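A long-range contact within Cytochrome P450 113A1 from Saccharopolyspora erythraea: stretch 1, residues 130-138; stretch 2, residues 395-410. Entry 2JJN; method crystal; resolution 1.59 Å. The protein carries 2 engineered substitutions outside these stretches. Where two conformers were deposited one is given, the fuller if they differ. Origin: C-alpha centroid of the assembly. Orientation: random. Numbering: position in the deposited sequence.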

# COMPACT_ATOMS: atom_id res chain seq x y z
N GLY A 130 -1.89 -27.28 -3.10
CA GLY A 130 -1.52 -28.03 -4.32
C GLY A 130 -0.59 -27.26 -5.20
O GLY A 130 0.05 -26.29 -4.76
N GLU A 131 -0.48 -27.69 -6.47
CA GLU A 131 0.50 -27.15 -7.37
C GLU A 131 -0.07 -26.16 -8.39
O GLU A 131 0.70 -25.52 -9.13
N SER A 132 -1.39 -26.04 -8.47
CA SER A 132 -2.04 -25.05 -9.33
C SER A 132 -3.08 -24.34 -8.50
O SER A 132 -4.02 -24.96 -7.99
N PHE A 133 -2.89 -23.03 -8.28
CA PHE A 133 -3.76 -22.30 -7.35
C PHE A 133 -3.59 -20.81 -7.58
O PHE A 133 -2.67 -20.40 -8.27
N ASP A 134 -4.53 -20.04 -7.01
CA ASP A 134 -4.46 -18.60 -7.11
C ASP A 134 -3.63 -18.11 -5.93
O ASP A 134 -4.05 -18.30 -4.79
N LEU A 135 -2.46 -17.51 -6.18
CA LEU A 135 -1.67 -17.00 -5.08
C LEU A 135 -2.43 -15.99 -4.22
O LEU A 135 -2.22 -15.91 -3.02
N VAL A 136 -3.32 -15.21 -4.85
CA VAL A 136 -4.02 -14.18 -4.09
C VAL A 136 -5.06 -14.83 -3.14
O VAL A 136 -5.05 -14.61 -1.94
N ASP A 137 -6.00 -15.63 -3.67
CA ASP A 137 -6.96 -16.26 -2.82
C ASP A 137 -6.33 -17.13 -1.73
O ASP A 137 -6.86 -17.21 -0.61
N VAL A 138 -5.21 -17.80 -2.07
CA VAL A 138 -4.64 -18.80 -1.16
C VAL A 138 -3.82 -18.13 -0.06
O VAL A 138 -3.88 -18.52 1.11
N GLY A 395 -1.27 -3.61 -9.67
CA GLY A 395 -1.26 -5.01 -9.25
C GLY A 395 -2.34 -5.78 -9.98
O GLY A 395 -3.02 -5.24 -10.85
N THR A 396 -2.47 -7.05 -9.58
CA THR A 396 -3.51 -7.86 -10.20
C THR A 396 -4.46 -8.38 -9.14
O THR A 396 -4.08 -8.66 -8.00
N ARG A 397 -5.71 -8.56 -9.56
CA ARG A 397 -6.76 -9.00 -8.65
C ARG A 397 -6.61 -10.47 -8.22
O ARG A 397 -6.97 -10.84 -7.11
N HIS A 398 -6.09 -11.26 -9.15
CA HIS A 398 -5.75 -12.64 -8.90
C HIS A 398 -4.43 -12.95 -9.53
O HIS A 398 -3.97 -12.20 -10.39
N LEU A 399 -3.82 -14.04 -9.13
CA LEU A 399 -2.56 -14.43 -9.74
C LEU A 399 -2.49 -15.97 -9.73
O LEU A 399 -1.92 -16.60 -8.85
N PRO A 400 -3.11 -16.59 -10.74
CA PRO A 400 -2.99 -18.03 -10.86
C PRO A 400 -1.54 -18.37 -11.06
O PRO A 400 -0.84 -17.75 -11.88
N VAL A 401 -1.07 -19.33 -10.28
CA VAL A 401 0.32 -19.76 -10.43
C VAL A 401 0.41 -21.27 -10.57
O VAL A 401 -0.52 -22.02 -10.22
N LEU A 402 1.57 -21.70 -11.06
CA LEU A 402 1.87 -23.12 -11.19
C LEU A 402 3.19 -23.37 -10.51
O LEU A 402 4.19 -22.67 -10.77
N ALA A 403 3.20 -24.38 -9.63
CA ALA A 403 4.42 -24.91 -9.04
C ALA A 403 4.87 -26.13 -9.84
O ALA A 403 4.17 -27.17 -9.83
N GLY A 404 5.99 -26.04 -10.50
CA GLY A 404 6.53 -27.23 -11.16
C GLY A 404 7.11 -28.27 -10.20
O GLY A 404 7.32 -29.43 -10.61
N SER A 405 7.36 -27.86 -8.94
CA SER A 405 7.90 -28.77 -7.94
C SER A 405 7.22 -28.45 -6.61
O SER A 405 6.96 -27.28 -6.28
N SER A 406 6.97 -29.52 -5.85
CA SER A 406 6.47 -29.36 -4.47
C SER A 406 6.69 -30.64 -3.72
O SER A 406 6.99 -31.68 -4.33
N PRO A 407 6.55 -30.59 -2.39
CA PRO A 407 6.71 -31.81 -1.60
C PRO A 407 5.69 -32.87 -1.86
O PRO A 407 5.89 -33.97 -1.32
N ARG A 408 4.66 -32.59 -2.70
CA ARG A 408 3.66 -33.61 -3.00
C ARG A 408 4.13 -34.60 -4.06
O ARG A 408 3.52 -35.69 -4.22
N GLN A 409 5.17 -34.23 -4.80
CA GLN A 409 5.59 -35.06 -5.96
C GLN A 409 6.25 -36.33 -5.48
O GLN A 409 7.05 -36.27 -4.57
N SER A 410 5.89 -37.47 -6.04
CA SER A 410 6.53 -38.73 -5.60
C SER A 410 6.86 -39.66 -6.75
O SER A 410 6.39 -39.45 -7.86

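Side-chain packing between residues 130-138 and 395-410 of cytochrome P450 113A1, two stretches that lie at least 260 residues apart in sequence wherever they touch. The polar centre is Asp134, whose carboxylate (chi1 t, 170°) serves both stretches at once. Its OD1 accepts from His398 ND1 at 2.8 Å, and its OD2 accepts from the backbone of Leu399, with Leu399 N also 2.8 Å away. The same two oxygens cap the helix that begins at Leu135: Asp134 OD1 takes Asp137 N at 2.9 Å and Asp134 OD2 takes Val136 N at 2.9 Å. Four N-H groups thus converge on one side chain, which ties the start of the helix to the segment leading into strand 400-402. His398 (chi1 m, chi2 -74°) presents the edge of its imidazole to both acids; beyond the bond to Asp134, its CE1 lies 3.3 Å from Asp137 OD1, on a side chain in the m rotamer.

At the far end of the contact, Glu131 leaves its backbone sideways, but its extended side chain (chi1 m, chi2 t) carries the carboxylate to the turn at Ser406-Gln409. There Ser406 OG, on a side chain with chi1 p, donates to Glu131 OE2 at 2.7 Å; Ser406 OG also accepts from Arg408 N at 3.0 Å, so one hydroxyl links the turn to the acid. Water 1 donates to Glu131 OE1 at 2.8 Å and to Ala403 O at 2.6 Å, bridging the carboxylate's other oxygen to the opposing backbone. Water 2 accepts from Ser132 OG (chi1 t) at 2.8 Å and donates to Val401 O at 2.9 Å.

Between these polar ends runs a short antiparallel pairing. Phe133 N donates to Val401 O at 3.2 Å, and Val401 N returns a bond to Phe133 O at 2.8 Å. Ala403 N to Glu131 O (2.8 Å) and Leu135 N to Leu399 O (2.9 Å) extend the ladder beyond the strands. The pairing sorts the side chains onto two faces. Ser132, Asp134, Pro400 and Leu402 share one; there Ser132 OG approaches Leu402 CD2 at 3.8 Å, the leucine being m,t.

Phe133 and Val401 occupy the other face. Phe133 (chi1 p, chi2 93°) turns its ring so that Val401 CG2 sits over one face, 3.8 Å from the ring centroid and nearly on its normal, a CH-pi contact. Val401 (chi1 m) also reaches the helix start, its CG1 lying 4.2 Å from Leu135 CB. Leu135 and Leu399 are both buried, both t,p, and meet through Leu135 CD2 and Leu399 CD2 at 3.8 Å. Val136 (chi1 t) points toward the second stretch and closes the apolar cluster: its CG2 lies 4.1 Å from Leu399 CB and 3.7 Å from His398 CA, while Val136 CG1 comes within 3.5 Å of Arg397 O. Near the Glu131 end, Ala403 also points inward, its CB 4.2 Å from Glu131 CB.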

# COMPACT_ATOMS: atom_id res chain seq x y z
CB GLU A 131 1.22 -28.29 -8.07
CG GLU A 131 1.99 -29.18 -7.11
CD GLU A 131 2.82 -30.22 -7.81
OE1 GLU A 131 2.41 -30.67 -8.91
OE2 GLU A 131 3.88 -30.60 -7.26
CB SER A 132 -2.73 -25.79 -10.49
OG SER A 132 -3.59 -24.92 -11.21
CB PHE A 133 -3.43 -22.65 -5.88
CG PHE A 133 -2.00 -22.34 -5.48
CD1 PHE A 133 -1.69 -21.10 -4.89
CD2 PHE A 133 -0.99 -23.30 -5.60
CE1 PHE A 133 -0.40 -20.81 -4.43
CE2 PHE A 133 0.33 -23.03 -5.19
CZ PHE A 133 0.64 -21.75 -4.63
CB ASP A 134 -5.86 -17.99 -7.07
CG ASP A 134 -5.84 -16.51 -6.94
OD1 ASP A 134 -6.86 -15.94 -6.44
OD2 ASP A 134 -4.84 -15.86 -7.27
CB LEU A 135 -0.40 -16.33 -5.64
CG LEU A 135 0.59 -15.81 -4.59
CD1 LEU A 135 1.18 -16.99 -3.90
CD2 LEU A 135 1.63 -14.93 -5.23
CB VAL A 136 -4.69 -13.16 -5.03
CG1 VAL A 136 -5.51 -12.14 -4.22
CG2 VAL A 136 -3.66 -12.44 -5.87
CB ASP A 137 -7.95 -17.13 -3.63
CG ASP A 137 -8.96 -16.33 -4.39
OD1 ASP A 137 -9.04 -15.09 -4.25
OD2 ASP A 137 -9.66 -16.99 -5.20
CB VAL A 138 -3.77 -19.84 -1.88
CG1 VAL A 138 -2.95 -20.69 -0.89
CG2 VAL A 138 -4.68 -20.76 -2.71
CB THR A 396 -2.92 -9.00 -11.01
OG1 THR A 396 -2.19 -9.87 -10.16
CG2 THR A 396 -1.98 -8.44 -12.12
CB ARG A 397 -8.12 -8.83 -9.30
CG ARG A 397 -8.43 -7.35 -9.56
CD ARG A 397 -9.41 -7.12 -10.72
NE ARG A 397 -10.66 -7.83 -10.49
CZ ARG A 397 -11.61 -8.00 -11.42
NH1 ARG A 397 -11.46 -7.50 -12.64
NH2 ARG A 397 -12.71 -8.66 -11.11
CB HIS A 398 -6.85 -13.52 -9.50
CG HIS A 398 -8.13 -13.34 -8.76
ND1 HIS A 398 -8.33 -13.87 -7.51
CD2 HIS A 398 -9.23 -12.59 -9.04
CE1 HIS A 398 -9.51 -13.48 -7.04
NE2 HIS A 398 -10.08 -12.72 -7.96
CB LEU A 399 -1.36 -13.84 -8.93
CG LEU A 399 -0.07 -13.95 -9.76
CD1 LEU A 399 -0.02 -12.88 -10.87
CD2 LEU A 399 1.20 -13.85 -8.87
CB PRO A 400 -3.80 -18.34 -12.14
CG PRO A 400 -4.67 -17.12 -12.35
CD PRO A 400 -3.92 -15.96 -11.79
CB VAL A 401 1.18 -19.32 -9.20
CG1 VAL A 401 1.30 -17.78 -9.17
CG2 VAL A 401 0.51 -19.85 -7.88
CB LEU A 402 1.96 -23.51 -12.67
CG LEU A 402 0.69 -23.37 -13.50
CD1 LEU A 402 1.00 -23.41 -15.00
CD2 LEU A 402 -0.32 -24.42 -13.12
CB ALA A 403 4.14 -25.33 -7.59
CB SER A 405 9.41 -28.50 -7.79
OG SER A 405 10.07 -28.69 -9.06
CB SER A 406 4.99 -29.05 -4.44
OG SER A 406 4.24 -30.27 -4.57
CB PRO A 407 6.63 -31.35 -0.12
CG PRO A 407 7.02 -29.84 -0.22
CD PRO A 407 6.39 -29.40 -1.53
CB ARG A 408 2.35 -32.98 -3.49
CG ARG A 408 1.56 -32.21 -2.46
CD ARG A 408 0.74 -33.12 -1.60
NE ARG A 408 -0.30 -33.80 -2.36
CZ ARG A 408 -0.29 -35.08 -2.75
NH1 ARG A 408 0.73 -35.95 -2.45
NH2 ARG A 408 -1.33 -35.51 -3.44
CB GLN A 409 6.50 -34.28 -6.86
CG GLN A 409 5.70 -33.17 -7.48
CD GLN A 409 6.48 -32.23 -8.32
OE1 GLN A 409 5.92 -31.61 -9.26
NE2 GLN A 409 7.72 -32.01 -7.97
CB SER A 410 5.61 -39.47 -4.62
OG SER A 410 4.41 -39.85 -5.28
O HOH W 1 3.47 -29.36 -11.13
O HOH W 2 -3.02 -22.17 -11.60